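Side-chain contact in trafficking protein particle complex subunit 3 (Naegleria fowleri, PDB 6AQ3), which probably serves as a core subunit of the TRAPP complex in vesicle tethering and trafficking, and carries a covalently bound palmitate: residues V107-K112 with E116-F121. Residues are numbered along the deposited sequence; the frame is centred on the assembly and turned at random.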
loop_
_atom_site.group_PDB
_atom_site.type_symbol
_atom_site.label_atom_id
_atom_site.label_comp_id
_atom_site.label_asym_id
_atom_site.label_seq_id
_atom_site.Cartn_x
_atom_site.Cartn_y
_atom_site.Cartn_z
ATOM N N VAL C 107 18.052 -16.923 -6.958
ATOM C CA VAL C 107 19.369 -16.293 -6.861
ATOM C C VAL C 107 20.264 -16.792 -7.988
ATOM O O VAL C 107 20.429 -18.005 -8.165
ATOM C CB VAL C 107 20.032 -16.593 -5.507
ATOM C CG1 VAL C 107 21.418 -15.971 -5.456
ATOM C CG2 VAL C 107 19.188 -16.072 -4.365
ATOM N N THR C 108 20.916 -15.863 -8.685
ATOM C CA THR C 108 21.811 -16.189 -9.788
ATOM C C THR C 108 22.918 -15.149 -9.844
ATOM O O THR C 108 22.968 -14.217 -9.032
ATOM C CB THR C 108 21.106 -16.192 -11.155
ATOM O OG1 THR C 108 20.765 -14.843 -11.508
ATOM C CG2 THR C 108 19.845 -17.049 -11.160
ATOM N N ASN C 109 23.818 -15.333 -10.813
ATOM C CA ASN C 109 24.864 -14.362 -11.142
ATOM C C ASN C 109 25.706 -13.998 -9.922
ATOM O O ASN C 109 25.998 -12.829 -9.668
ATOM C CB ASN C 109 24.258 -13.101 -11.769
ATOM C CG ASN C 109 23.392 -13.395 -12.988
ATOM O OD1 ASN C 109 22.463 -12.644 -13.300
ATOM N ND2 ASN C 109 23.698 -14.480 -13.688
ATOM N N TRP C 110 26.109 -15.016 -9.163
ATOM C CA TRP C 110 27.006 -14.783 -8.043
ATOM C C TRP C 110 28.331 -14.221 -8.532
ATOM O O TRP C 110 28.813 -14.573 -9.611
ATOM C CB TRP C 110 27.283 -16.081 -7.277
ATOM C CG TRP C 110 26.231 -16.454 -6.337
ATOM C CD1 TRP C 110 25.250 -17.372 -6.526
ATOM C CD2 TRP C 110 26.031 -15.904 -5.034
ATOM N NE1 TRP C 110 24.451 -17.444 -5.410
ATOM C CE2 TRP C 110 24.905 -16.543 -4.482
ATOM C CE3 TRP C 110 26.699 -14.929 -4.277
ATOM C CZ2 TRP C 110 24.422 -16.238 -3.216
ATOM C CZ3 TRP C 110 26.217 -14.618 -3.028
ATOM C CH2 TRP C 110 25.089 -15.275 -2.503
ATOM N N SER C 111 28.911 -13.323 -7.749
ATOM C CA SER C 111 30.281 -12.932 -8.022
ATOM C C SER C 111 31.237 -13.966 -7.434
ATOM O O SER C 111 30.884 -14.748 -6.547
ATOM C CB SER C 111 30.573 -11.545 -7.452
ATOM O OG SER C 111 30.448 -11.537 -6.046
ATOM N N LYS C 112 32.467 -13.967 -7.944
ATOM C CA LYS C 112 33.437 -14.939 -7.457
ATOM C C LYS C 112 33.635 -14.796 -5.955
ATOM O O LYS C 112 33.632 -15.792 -5.227
ATOM C CB LYS C 112 34.771 -14.795 -8.201
ATOM N N GLU C 116 28.336 -10.190 -4.448
ATOM C CA GLU C 116 27.247 -9.768 -5.319
ATOM C C GLU C 116 26.417 -10.971 -5.722
ATOM O O GLU C 116 26.952 -12.051 -5.991
ATOM C CB GLU C 116 27.720 -9.104 -6.608
ATOM C CG GLU C 116 28.739 -8.026 -6.465
ATOM C CD GLU C 116 29.048 -7.398 -7.799
ATOM O OE1 GLU C 116 29.836 -6.428 -7.839
ATOM O OE2 GLU C 116 28.491 -7.886 -8.808
ATOM N N TYR C 117 25.111 -10.765 -5.780
ATOM C CA TYR C 117 24.205 -11.738 -6.355
ATOM C C TYR C 117 23.026 -10.966 -6.919
ATOM O O TYR C 117 22.821 -9.793 -6.600
ATOM C CB TYR C 117 23.764 -12.784 -5.316
ATOM C CG TYR C 117 23.026 -12.228 -4.104
ATOM C CD1 TYR C 117 21.660 -11.950 -4.164
ATOM C CD2 TYR C 117 23.693 -11.971 -2.909
ATOM C CE1 TYR C 117 20.974 -11.436 -3.066
ATOM C CE2 TYR C 117 23.010 -11.465 -1.801
ATOM C CZ TYR C 117 21.649 -11.201 -1.893
ATOM O OH TYR C 117 20.954 -10.706 -0.816
ATOM N N SER C 118 22.253 -11.631 -7.763
ATOM C CA SER C 118 21.027 -11.062 -8.297
ATOM C C SER C 118 19.852 -11.883 -7.803
ATOM O O SER C 118 19.974 -13.092 -7.574
ATOM C CB SER C 118 21.018 -11.028 -9.825
ATOM O OG SER C 118 21.998 -10.136 -10.321
ATOM N N ILE C 119 18.711 -11.212 -7.650
ATOM C CA ILE C 119 17.445 -11.853 -7.314
ATOM C C ILE C 119 16.569 -11.737 -8.556
ATOM O O ILE C 119 16.212 -10.628 -8.969
ATOM C CB ILE C 119 16.777 -11.192 -6.090
ATOM C CG1 ILE C 119 17.649 -11.326 -4.833
ATOM C CG2 ILE C 119 15.428 -11.807 -5.814
ATOM C CD1 ILE C 119 17.103 -10.582 -3.606
ATOM N N VAL C 120 16.236 -12.870 -9.166
ATOM C CA VAL C 120 15.455 -12.884 -10.400
ATOM C C VAL C 120 14.088 -13.496 -10.135
ATOM O O VAL C 120 13.967 -14.465 -9.378
ATOM C CB VAL C 120 16.182 -13.643 -11.532
ATOM C CG1 VAL C 120 17.447 -12.891 -11.954
ATOM C CG2 VAL C 120 16.513 -15.051 -11.108
ATOM N N PHE C 121 13.059 -12.933 -10.772
ATOM C CA PHE C 121 11.693 -13.421 -10.626
ATOM C C PHE C 121 10.876 -13.008 -11.846
ATOM O O PHE C 121 11.138 -11.961 -12.443
ATOM C CB PHE C 121 11.026 -12.914 -9.332
ATOM C CG PHE C 121 11.197 -11.448 -9.065
ATOM C CD1 PHE C 121 12.411 -10.930 -8.633
ATOM C CD2 PHE C 121 10.108 -10.590 -9.184
ATOM C CE1 PHE C 121 12.546 -9.586 -8.351
ATOM C CE2 PHE C 121 10.225 -9.241 -8.911
ATOM C CZ PHE C 121 11.442 -8.727 -8.495
#
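Glu116 meets Ser111 through two bonds. Glu116 O accepts from Ser111 N (2.9 Å), and Glu116 N donates to Ser111 OG (3.0 Å). The second bond is clearly bent, at 132°. Ser111 OG can reach that N because it sits between its own N and carbonyl carbon, chi1 63°. The same hydroxyl also bonds Asp113 in the turn. Glu116 O has a further contact, a CA-H...O approach from Trp110. The carboxylate of Glu116 forms a salt bridge with Arg180 on the neighbouring strand.

The Tyr117 and Trp110 side chains run alongside each other. Tyr117 CB sits over one face of the Trp110 indole, 3.7 Å from the centroid of the six-membered ring and nearly on the ring normal. Beyond CB, Tyr117 CD2 touches Trp110 CH2 at 3.6 Å. The ring planes meet obliquely, at 49°. Val107 CG1 reaches Tyr117 CB at 4.0 Å. The phenol OH bonds Thr88 on helix 85-101.

Ser118 and Thr108 form an antiparallel hydrogen-bonded pair. Ser118 N gives to Thr108 O (3.0 Å), and Thr108 N gives to Ser118 O (3.1 Å). Both bonds are fairly straight. Ser118 O also receives a CA-H...O contact from Val107. The Ser118 hydroxyl bonds Arg180 and Glu178.

Ile119 and Val107 make the adjoining non-hydrogen-bonded pair. Val120 has its two methyls against Thr108: Val120 CG2 meets Thr108 CG2 at 3.9 Å, and Val120 CG1 approaches Thr108 OG1.

The Tyr117 side chain packs on helix 85-101, near the bound palmitic acid but not in contact with it. The arrangement is a beta hairpin in the antiparallel sheet of the alpha+beta TRAPP-component fold. Its short strand 106-108 is an outermost strand of that sheet within the chain, beside strand 116-121.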